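Local coordinates for uncharacterized protein (PDB 1IHN) that is of unknown function but belongs to the DUF498/DUF598 (Mth938) family and adopts an alpha/beta fold, at residues Val24-Arg35 with Met49-Glu60; Ser64-His72 with Ala83-Arg94. One frame throughout, in Å; residues are numbered along the deposited sequence.

Interaction 1 (Val24-Arg35 with Met49-Glu60)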
loop_
_atom_site.group_PDB
_atom_site.type_symbol
_atom_site.label_atom_id
_atom_site.label_comp_id
_atom_site.label_asym_id
_atom_site.label_seq_id
_atom_site.Cartn_x
_atom_site.Cartn_y
_atom_site.Cartn_z
ATOM N N VAL A 24 0.329 -5.719 -0.482
ATOM C CA VAL A 24 1.343 -5.166 0.395
ATOM C C VAL A 24 2.674 -5.348 -0.343
ATOM O O VAL A 24 3.027 -6.467 -0.730
ATOM C CB VAL A 24 1.429 -5.941 1.728
ATOM C CG1 VAL A 24 2.601 -5.422 2.560
ATOM C CG2 VAL A 24 0.118 -5.812 2.497
ATOM N N VAL A 25 3.392 -4.251 -0.561
ATOM C CA VAL A 25 4.692 -4.323 -1.211
ATOM C C VAL A 25 5.752 -4.200 -0.109
ATOM O O VAL A 25 5.840 -3.185 0.585
ATOM C CB VAL A 25 4.865 -3.197 -2.259
ATOM C CG1 VAL A 25 6.240 -3.287 -2.901
ATOM C CG2 VAL A 25 3.796 -3.329 -3.335
ATOM N N HIS A 26 6.536 -5.259 0.054
ATOM C CA HIS A 26 7.576 -5.316 1.069
ATOM C C HIS A 26 8.865 -4.610 0.632
ATOM O O HIS A 26 9.096 -4.387 -0.556
ATOM C CB HIS A 26 7.836 -6.785 1.411
ATOM C CG HIS A 26 6.624 -7.493 1.937
ATOM N ND1 HIS A 26 6.308 -7.533 3.278
ATOM C CD2 HIS A 26 5.601 -8.107 1.294
ATOM C CE1 HIS A 26 5.144 -8.135 3.439
ATOM N NE2 HIS A 26 4.691 -8.492 2.250
ATOM N N VAL A 27 9.697 -4.258 1.605
ATOM C CA VAL A 27 10.951 -3.563 1.340
ATOM C C VAL A 27 11.826 -4.247 0.294
ATOM O O VAL A 27 12.469 -3.580 -0.514
ATOM C CB VAL A 27 11.762 -3.398 2.646
ATOM C CG1 VAL A 27 13.180 -2.936 2.339
ATOM C CG2 VAL A 27 11.067 -2.390 3.553
ATOM N N ASP A 28 11.842 -5.575 0.301
ATOM C CA ASP A 28 12.657 -6.335 -0.642
ATOM C C ASP A 28 12.031 -6.563 -2.025
ATOM O O ASP A 28 12.614 -7.253 -2.864
ATOM C CB ASP A 28 13.019 -7.690 -0.028
ATOM C CG ASP A 28 11.796 -8.506 0.342
ATOM O OD1 ASP A 28 10.672 -8.106 -0.036
ATOM O OD2 ASP A 28 11.960 -9.551 1.006
ATOM N N GLY A 29 10.847 -6.006 -2.263
ATOM C CA GLY A 29 10.214 -6.183 -3.560
ATOM C C GLY A 29 9.148 -7.264 -3.586
ATOM O O GLY A 29 8.458 -7.434 -4.591
ATOM N N SER A 30 9.016 -8.006 -2.489
ATOM C CA SER A 30 8.016 -9.063 -2.401
ATOM C C SER A 30 6.607 -8.481 -2.323
ATOM O O SER A 30 6.413 -7.331 -1.932
ATOM C CB SER A 30 8.262 -9.938 -1.168
ATOM O OG SER A 30 9.451 -10.693 -1.300
ATOM N N VAL A 31 5.627 -9.291 -2.698
ATOM C CA VAL A 31 4.240 -8.880 -2.671
ATOM C C VAL A 31 3.396 -9.946 -1.984
ATOM O O VAL A 31 3.522 -11.129 -2.286
ATOM C CB VAL A 31 3.671 -8.701 -4.090
ATOM C CG1 VAL A 31 2.179 -8.429 -4.009
ATOM C CG2 VAL A 31 4.391 -7.575 -4.814
ATOM N N THR A 32 2.544 -9.514 -1.061
ATOM C CA THR A 32 1.641 -10.417 -0.362
ATOM C C THR A 32 0.261 -9.773 -0.341
ATOM O O THR A 32 0.126 -8.550 -0.490
ATOM C CB THR A 32 2.090 -10.695 1.088
ATOM O OG1 THR A 32 2.201 -9.461 1.806
ATOM C CG2 THR A 32 3.428 -11.417 1.100
ATOM N N PRO A 33 -0.788 -10.589 -0.179
ATOM C CA PRO A 33 -2.157 -10.071 -0.146
ATOM C C PRO A 33 -2.369 -9.194 1.081
ATOM O O PRO A 33 -1.849 -9.489 2.158
ATOM C CB PRO A 33 -3.012 -11.342 -0.077
ATOM C CG PRO A 33 -2.131 -12.396 -0.690
ATOM C CD PRO A 33 -0.785 -12.059 -0.101
ATOM N N ARG A 34 -3.128 -8.120 0.918
ATOM C CA ARG A 34 -3.415 -7.249 2.045
ATOM C C ARG A 34 -4.256 -8.053 3.038
ATOM O O ARG A 34 -5.146 -8.799 2.642
ATOM C CB ARG A 34 -4.191 -6.015 1.582
ATOM C CG ARG A 34 -4.594 -5.109 2.722
ATOM C CD ARG A 34 -5.520 -3.991 2.281
ATOM N NE ARG A 34 -6.172 -3.421 3.449
ATOM C CZ ARG A 34 -7.345 -2.801 3.442
ATOM N NH1 ARG A 34 -8.021 -2.644 2.310
ATOM N NH2 ARG A 34 -7.869 -2.395 4.590
ATOM N N ARG A 35 -3.971 -7.908 4.325
ATOM C CA ARG A 35 -4.717 -8.638 5.349
ATOM C C ARG A 35 -5.949 -7.859 5.804
ATOM O O ARG A 35 -5.990 -7.332 6.917
ATOM C CB ARG A 35 -3.817 -8.921 6.551
ATOM C CG ARG A 35 -2.567 -9.690 6.201
ATOM C CD ARG A 35 -1.778 -10.005 7.449
ATOM N NE ARG A 35 -0.534 -10.700 7.150
ATOM C CZ ARG A 35 0.276 -11.203 8.078
ATOM N NH1 ARG A 35 -0.036 -11.086 9.363
ATOM N NH2 ARG A 35 1.398 -11.814 7.721
HETATM N N MSE A 49 -8.581 1.293 7.872
HETATM C CA MSE A 49 -7.390 0.485 8.074
HETATM C C MSE A 49 -6.908 0.515 9.508
HETATM O O MSE A 49 -6.746 1.582 10.098
HETATM C CB MSE A 49 -6.264 0.960 7.156
HETATM C CG MSE A 49 -5.055 0.042 7.152
HETATM SE SE MSE A 49 -3.637 0.684 6.001
HETATM C CE MSE A 49 -4.500 0.425 4.304
ATOM N N ALA A 50 -6.682 -0.667 10.069
ATOM C CA ALA A 50 -6.191 -0.769 11.433
ATOM C C ALA A 50 -4.682 -0.562 11.362
ATOM O O ALA A 50 -4.056 -0.885 10.344
ATOM C CB ALA A 50 -6.508 -2.143 11.999
ATOM N N GLU A 51 -4.094 -0.022 12.425
ATOM C CA GLU A 51 -2.654 0.200 12.434
ATOM C C GLU A 51 -1.929 -1.136 12.446
ATOM O O GLU A 51 -0.782 -1.232 12.013
ATOM C CB GLU A 51 -2.221 1.028 13.648
ATOM C CG GLU A 51 -0.720 1.314 13.646
ATOM C CD GLU A 51 -0.250 2.097 14.856
ATOM O OE1 GLU A 51 -0.489 1.637 15.995
ATOM O OE2 GLU A 51 0.366 3.168 14.664
ATOM N N GLU A 52 -2.604 -2.169 12.941
ATOM C CA GLU A 52 -2.013 -3.497 12.992
ATOM C C GLU A 52 -1.615 -3.958 11.587
ATOM O O GLU A 52 -0.714 -4.780 11.432
ATOM C CB GLU A 52 -2.994 -4.511 13.594
ATOM C CG GLU A 52 -3.380 -4.263 15.043
ATOM C CD GLU A 52 -4.676 -3.484 15.189
ATOM O OE1 GLU A 52 -4.675 -2.255 14.950
ATOM O OE2 GLU A 52 -5.702 -4.112 15.541
ATOM N N GLU A 53 -2.290 -3.442 10.564
ATOM C CA GLU A 53 -1.961 -3.821 9.192
ATOM C C GLU A 53 -0.533 -3.424 8.818
ATOM O O GLU A 53 0.087 -4.059 7.966
ATOM C CB GLU A 53 -2.952 -3.202 8.193
ATOM C CG GLU A 53 -4.257 -3.979 8.067
ATOM C CD GLU A 53 -5.025 -3.673 6.787
ATOM O OE1 GLU A 53 -4.434 -3.777 5.690
ATOM O OE2 GLU A 53 -6.225 -3.342 6.873
ATOM N N LEU A 54 -0.014 -2.382 9.463
ATOM C CA LEU A 54 1.348 -1.901 9.203
ATOM C C LEU A 54 2.400 -2.693 9.978
ATOM O O LEU A 54 3.582 -2.684 9.625
ATOM C CB LEU A 54 1.477 -0.431 9.604
ATOM C CG LEU A 54 0.600 0.619 8.921
ATOM C CD1 LEU A 54 0.816 1.959 9.605
ATOM C CD2 LEU A 54 0.942 0.713 7.441
ATOM N N GLU A 55 1.965 -3.366 11.037
ATOM C CA GLU A 55 2.860 -4.139 11.890
ATOM C C GLU A 55 3.819 -5.057 11.131
ATOM O O GLU A 55 5.007 -5.120 11.461
ATOM C CB GLU A 55 2.044 -4.951 12.905
ATOM C CG GLU A 55 2.884 -5.592 14.009
ATOM C CD GLU A 55 2.049 -6.062 15.193
ATOM O OE1 GLU A 55 1.115 -6.868 14.990
ATOM O OE2 GLU A 55 2.331 -5.630 16.332
ATOM N N GLU A 56 3.322 -5.761 10.116
ATOM C CA GLU A 56 4.187 -6.658 9.363
ATOM C C GLU A 56 5.267 -5.892 8.602
ATOM O O GLU A 56 6.320 -6.439 8.293
ATOM C CB GLU A 56 3.369 -7.524 8.391
ATOM C CG GLU A 56 2.775 -6.805 7.182
ATOM C CD GLU A 56 2.171 -7.783 6.170
ATOM O OE1 GLU A 56 2.890 -8.699 5.728
ATOM O OE2 GLU A 56 0.983 -7.639 5.811
ATOM N N LEU A 57 5.013 -4.622 8.308
ATOM C CA LEU A 57 5.986 -3.815 7.583
ATOM C C LEU A 57 7.031 -3.185 8.499
ATOM O O LEU A 57 8.193 -3.049 8.121
ATOM C CB LEU A 57 5.276 -2.717 6.784
ATOM C CG LEU A 57 4.385 -3.210 5.637
ATOM C CD1 LEU A 57 3.768 -2.014 4.912
ATOM C CD2 LEU A 57 5.216 -4.062 4.668
ATOM N N LEU A 58 6.615 -2.814 9.706
ATOM C CA LEU A 58 7.509 -2.188 10.673
ATOM C C LEU A 58 8.723 -3.055 10.989
ATOM O O LEU A 58 9.773 -2.551 11.393
ATOM C CB LEU A 58 6.742 -1.880 11.963
ATOM C CG LEU A 58 5.518 -0.974 11.808
ATOM C CD1 LEU A 58 4.805 -0.842 13.143
ATOM C CD2 LEU A 58 5.949 0.392 11.292
ATOM N N GLU A 59 8.576 -4.360 10.796
ATOM C CA GLU A 59 9.652 -5.309 11.065
ATOM C C GLU A 59 10.766 -5.197 10.022
ATOM O O GLU A 59 11.938 -5.442 10.313
ATOM C CB GLU A 59 9.083 -6.729 11.061
ATOM C CG GLU A 59 7.811 -6.878 11.882
ATOM C CD GLU A 59 7.099 -8.194 11.628
ATOM O OE1 GLU A 59 6.731 -8.453 10.460
ATOM O OE2 GLU A 59 6.902 -8.965 12.591
ATOM N N GLU A 60 10.388 -4.832 8.803
ATOM C CA GLU A 60 11.339 -4.690 7.711
ATOM C C GLU A 60 12.121 -3.388 7.827
ATOM O O GLU A 60 12.994 -3.103 7.006
ATOM C CB GLU A 60 10.593 -4.735 6.378
ATOM C CG GLU A 60 10.104 -6.122 6.003
ATOM C CD GLU A 60 8.970 -6.094 4.993
ATOM O OE1 GLU A 60 9.063 -5.346 3.995
ATOM O OE2 GLU A 60 7.986 -6.832 5.201
HETATM O O HOH W 1 0.279 -9.186 3.788
HETATM O O HOH W 2 -2.709 -5.667 5.298
#
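Arg34 and Glu53 meet side-on, with the guanidinium and carboxylate planes only 15° apart: NE of Arg34 donates to OE1 of Glu53 at 2.9 Å, and NH2 of Arg34 reaches OE2 at 3.0 Å. Both acceptors use their syn lone pairs, so the paired bonds fix the rotation of the carboxylate. Second partners surround the pair: Asp22 takes NH1 of Arg34, the Ser46 carbonyl takes NH2, Ser39 binds OE2 of Glu53, and a water ties OE1 to the backbone N of Arg35. At the other end of the contact, Glu60 clamps the start of the His26-Gly29 turn. OE2 of Glu60 accepts from ND1 of His26 at 2.6 Å, close to the ring plane, while its OE1 takes the backbone N of Val27 at 2.7 Å. NE2 of the His26 ring bonds OG1 of Thr32 at 2.7 Å, which leaves the imidazole held at both nitrogens. Between these anchors, CG of Glu56 stands between its own backbone N and carbonyl carbon (chi1 71°), which sets its carboxylate between CE1 of His26 and NE of Arg35; its OE2 accepts from a water that also binds Thr32 OG1 and Pro33 O. The Arg35 guanidinium lies with one face over this carboxylate, a long, purely electrostatic pairing. Beneath the polar row, CD2 of Leu57 packs on CG1 of Val24 at 3.6 Å, and that same methyl of Val24 lies over one face of the His26 ring, offset toward its rim. The arrangement is that of a helix laid against the edge hairpin of a mixed sheet, with a His-carboxylate bond at the hairpin turn.

Interaction 2 (Ser64-His72 with Ala83-Arg94); sequences SIIIGSGVH and ATVLPTCEAIKR
Ile66 and Ile67 pair with Thr84 and Val85 as neighbouring parallel strands, and the backbone bonds alternate between them. Thr84 N donates to Ile65 O and Ile67 N to Thr84 O, both at 2.7 Å; Leu86 N to Ile67 O and Ser69 N to Leu86 O continue the series. The densest packing lies where helix 88-94 turns back under the strand, its axis 7.2 Å away and running at 155° to it. Gly68 has no side chain, and CB of Ala91 packs directly on its CA at 3.6 Å and on CG2 of Ile66 at 3.7 Å. With CG1 of Ile66 anti to the carbonyl carbon (chi1 -59°), its CD1 extends onto CG of Arg94 at 3.7 Å, the two side chains crossing at about a right angle. With an alanine here in place of the isoleucine, CG2 and the CG1-CD1 arm are gone, and a gap is likely to open beside Ala91 CB and Arg94 CG. Where strand leads into helix, Thr88 N bonds Gly70 O at 2.9 Å from above the carbonyl plane, while Thr88 OG1 has His110 O as an outside partner. The outer edge is looser at exposed Val85, whose CG2 only grazes CB of Ile67 at 4.1 Å, although Ile67 on the same face is buried against Leu54 and Phe79. Main-chain bonds thus hold this sheet edge in register, whereas apolar contacts of Gly68, Ala91, Ile66 and the aliphatic part of Arg94 hold the helix against it, a chemistry that depends on close fit more than on charge.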
loop_
_atom_site.group_PDB
_atom_site.type_symbol
_atom_site.label_atom_id
_atom_site.label_comp_id
_atom_site.label_asym_id
_atom_site.label_seq_id
_atom_site.Cartn_x
_atom_site.Cartn_y
_atom_site.Cartn_z
ATOM N N SER A 64 10.272 4.581 4.778
ATOM C CA SER A 64 9.032 5.211 4.363
ATOM C C SER A 64 7.957 4.197 4.022
ATOM O O SER A 64 8.207 3.203 3.332
ATOM C CB SER A 64 9.285 6.104 3.143
ATOM O OG SER A 64 8.070 6.562 2.569
ATOM N N ILE A 65 6.752 4.462 4.511
ATOM C CA ILE A 65 5.617 3.601 4.243
ATOM C C ILE A 65 4.587 4.413 3.486
ATOM O O ILE A 65 4.130 5.452 3.959
ATOM C CB ILE A 65 4.971 3.070 5.538
ATOM C CG1 ILE A 65 5.918 2.081 6.230
ATOM C CG2 ILE A 65 3.645 2.404 5.208
ATOM C CD1 ILE A 65 5.358 1.463 7.504
ATOM N N ILE A 66 4.231 3.939 2.300
ATOM C CA ILE A 66 3.249 4.617 1.483
ATOM C C ILE A 66 1.966 3.808 1.473
ATOM O O ILE A 66 1.983 2.595 1.270
ATOM C CB ILE A 66 3.743 4.777 0.032
ATOM C CG1 ILE A 66 5.056 5.570 0.019
ATOM C CG2 ILE A 66 2.674 5.469 -0.805
ATOM C CD1 ILE A 66 5.642 5.781 -1.358
ATOM N N ILE A 67 0.852 4.487 1.700
ATOM C CA ILE A 67 -0.442 3.835 1.701
ATOM C C ILE A 67 -1.291 4.396 0.573
ATOM O O ILE A 67 -1.561 5.599 0.524
ATOM C CB ILE A 67 -1.174 4.053 3.038
ATOM C CG1 ILE A 67 -0.374 3.404 4.169
ATOM C CG2 ILE A 67 -2.589 3.479 2.969
ATOM C CD1 ILE A 67 -0.974 3.601 5.539
ATOM N N GLY A 68 -1.679 3.523 -0.350
ATOM C CA GLY A 68 -2.530 3.934 -1.447
ATOM C C GLY A 68 -3.961 3.795 -0.964
ATOM O O GLY A 68 -4.483 2.679 -0.858
ATOM N N SER A 69 -4.595 4.928 -0.658
ATOM C CA SER A 69 -5.966 4.937 -0.156
ATOM C C SER A 69 -7.020 4.560 -1.215
ATOM O O SER A 69 -8.231 4.674 -0.969
ATOM C CB SER A 69 -6.296 6.308 0.445
ATOM O OG SER A 69 -6.135 7.323 -0.534
ATOM N N GLY A 70 -6.556 4.114 -2.370
ATOM C CA GLY A 70 -7.454 3.610 -3.437
ATOM C C GLY A 70 -7.678 4.624 -4.558
ATOM O O GLY A 70 -7.190 5.760 -4.503
ATOM N N VAL A 71 -8.416 4.143 -5.547
ATOM C CA VAL A 71 -8.824 4.938 -6.712
ATOM C C VAL A 71 -10.071 5.748 -6.307
ATOM O O VAL A 71 -11.174 5.201 -6.206
ATOM C CB VAL A 71 -9.133 3.999 -7.888
ATOM C CG1 VAL A 71 -9.572 4.743 -9.151
ATOM C CG2 VAL A 71 -7.932 3.144 -8.312
ATOM N N HIS A 72 -9.839 7.038 -6.073
ATOM C CA HIS A 72 -10.874 8.023 -5.617
ATOM C C HIS A 72 -10.805 8.244 -4.091
ATOM O O HIS A 72 -11.708 8.873 -3.504
ATOM C CB HIS A 72 -12.304 7.554 -5.825
ATOM C CG HIS A 72 -12.700 7.189 -7.246
ATOM N ND1 HIS A 72 -12.503 8.038 -8.332
ATOM C CD2 HIS A 72 -13.293 6.073 -7.723
ATOM C CE1 HIS A 72 -12.978 7.430 -9.407
ATOM N NE2 HIS A 72 -13.454 6.257 -9.059
ATOM N N ALA A 83 3.533 7.157 8.084
ATOM C CA ALA A 83 3.118 6.653 6.778
ATOM C C ALA A 83 2.471 7.720 5.901
ATOM O O ALA A 83 1.669 8.530 6.367
ATOM C CB ALA A 83 2.167 5.476 6.954
ATOM N N THR A 84 2.824 7.700 4.621
ATOM C CA THR A 84 2.299 8.649 3.648
ATOM C C THR A 84 1.045 8.112 2.965
ATOM O O THR A 84 1.118 7.157 2.194
ATOM C CB THR A 84 3.348 8.937 2.564
ATOM O OG1 THR A 84 4.531 9.452 3.178
ATOM C CG2 THR A 84 2.818 9.931 1.549
ATOM N N VAL A 85 -0.101 8.725 3.243
ATOM C CA VAL A 85 -1.349 8.295 2.630
ATOM C C VAL A 85 -1.661 9.167 1.419
ATOM O O VAL A 85 -1.668 10.396 1.508
ATOM C CB VAL A 85 -2.525 8.373 3.621
ATOM C CG1 VAL A 85 -3.792 7.842 2.965
ATOM C CG2 VAL A 85 -2.203 7.569 4.866
ATOM N N LEU A 86 -1.923 8.522 0.287
ATOM C CA LEU A 86 -2.217 9.226 -0.954
ATOM C C LEU A 86 -3.144 8.397 -1.829
ATOM O O LEU A 86 -3.215 7.175 -1.686
ATOM C CB LEU A 86 -0.921 9.482 -1.735
ATOM C CG LEU A 86 0.126 10.410 -1.120
ATOM C CD1 LEU A 86 1.438 10.278 -1.869
ATOM C CD2 LEU A 86 -0.379 11.849 -1.167
ATOM N N PRO A 87 -3.888 9.055 -2.734
ATOM C CA PRO A 87 -4.777 8.287 -3.605
ATOM C C PRO A 87 -3.834 7.304 -4.290
ATOM O O PRO A 87 -2.696 7.658 -4.599
ATOM C CB PRO A 87 -5.320 9.347 -4.558
ATOM C CG PRO A 87 -5.373 10.569 -3.692
ATOM C CD PRO A 87 -4.047 10.503 -2.961
ATOM N N THR A 88 -4.295 6.083 -4.520
ATOM C CA THR A 88 -3.457 5.047 -5.109
ATOM C C THR A 88 -2.615 5.425 -6.325
ATOM O O THR A 88 -1.404 5.204 -6.328
ATOM C CB THR A 88 -4.295 3.795 -5.434
ATOM O OG1 THR A 88 -4.907 3.325 -4.228
ATOM C CG2 THR A 88 -3.423 2.684 -5.986
ATOM N N CYS A 89 -3.227 5.993 -7.357
ATOM C CA CYS A 89 -2.445 6.339 -8.535
ATOM C C CYS A 89 -1.385 7.409 -8.252
ATOM O O CYS A 89 -0.424 7.553 -9.006
ATOM C CB CYS A 89 -3.368 6.739 -9.689
ATOM S SG CYS A 89 -4.353 5.336 -10.337
ATOM N N GLU A 90 -1.552 8.149 -7.161
ATOM C CA GLU A 90 -0.562 9.154 -6.767
ATOM C C GLU A 90 0.447 8.463 -5.850
ATOM O O GLU A 90 1.616 8.839 -5.778
ATOM C CB GLU A 90 -1.222 10.310 -6.008
ATOM C CG GLU A 90 -1.831 11.381 -6.900
ATOM C CD GLU A 90 -2.616 12.424 -6.119
ATOM O OE1 GLU A 90 -2.068 12.999 -5.150
ATOM O OE2 GLU A 90 -3.786 12.672 -6.486
ATOM N N ALA A 91 -0.018 7.434 -5.154
ATOM C CA ALA A 91 0.829 6.687 -4.237
ATOM C C ALA A 91 1.912 5.896 -4.957
ATOM O O ALA A 91 3.053 5.843 -4.494
ATOM C CB ALA A 91 -0.024 5.749 -3.382
ATOM N N ILE A 92 1.564 5.288 -6.089
ATOM C CA ILE A 92 2.533 4.490 -6.839
ATOM C C ILE A 92 3.624 5.345 -7.456
ATOM O O ILE A 92 4.754 4.893 -7.619
ATOM C CB ILE A 92 1.873 3.665 -7.970
ATOM C CG1 ILE A 92 1.226 4.594 -8.996
ATOM C CG2 ILE A 92 0.850 2.712 -7.392
ATOM C CD1 ILE A 92 0.920 3.904 -10.304
ATOM N N LYS A 93 3.281 6.580 -7.811
ATOM C CA LYS A 93 4.262 7.486 -8.390
ATOM C C LYS A 93 5.286 7.818 -7.318
ATOM O O LYS A 93 6.491 7.810 -7.571
ATOM C CB LYS A 93 3.600 8.783 -8.867
ATOM C CG LYS A 93 2.716 8.640 -10.095
ATOM C CD LYS A 93 2.228 10.006 -10.561
ATOM C CE LYS A 93 1.268 9.891 -11.739
ATOM N NZ LYS A 93 0.761 11.228 -12.177
ATOM N N ARG A 94 4.784 8.115 -6.122
ATOM C CA ARG A 94 5.624 8.463 -4.985
ATOM C C ARG A 94 6.512 7.286 -4.600
ATOM O O ARG A 94 7.670 7.468 -4.217
ATOM C CB ARG A 94 4.748 8.865 -3.795
ATOM C CG ARG A 94 5.519 9.293 -2.553
ATOM C CD ARG A 94 6.286 10.593 -2.789
ATOM N NE ARG A 94 5.387 11.728 -2.976
ATOM C CZ ARG A 94 4.807 12.398 -1.984
ATOM N NH1 ARG A 94 5.035 12.059 -0.721
ATOM N NH2 ARG A 94 3.987 13.403 -2.257
#

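Overall arrangement
Both contacts rest on the same five-stranded mixed sheet, on opposite sides of the chain's centre and with their own centres about 14 Å apart. Interaction 1 involves the hairpin strands 23-25 and 31-33 at one edge, interaction 2 the strand 84-86 at the other; strand 105-109 lies between, bonded to both 23-25 and 64-68. Segment 49-60, whose helix 52-58 leads along the chain into strand 64-68, joins the two contacts through apolar packing: CE of Met49 meets CG2 of Ile67 at 3.8 Å, and CD2 of Leu54, in the helix, meets CG2 of Ile65 at 3.9 Å. The disulfide from Cys89 to Cys7 further ties interaction 2 to strand 4-8.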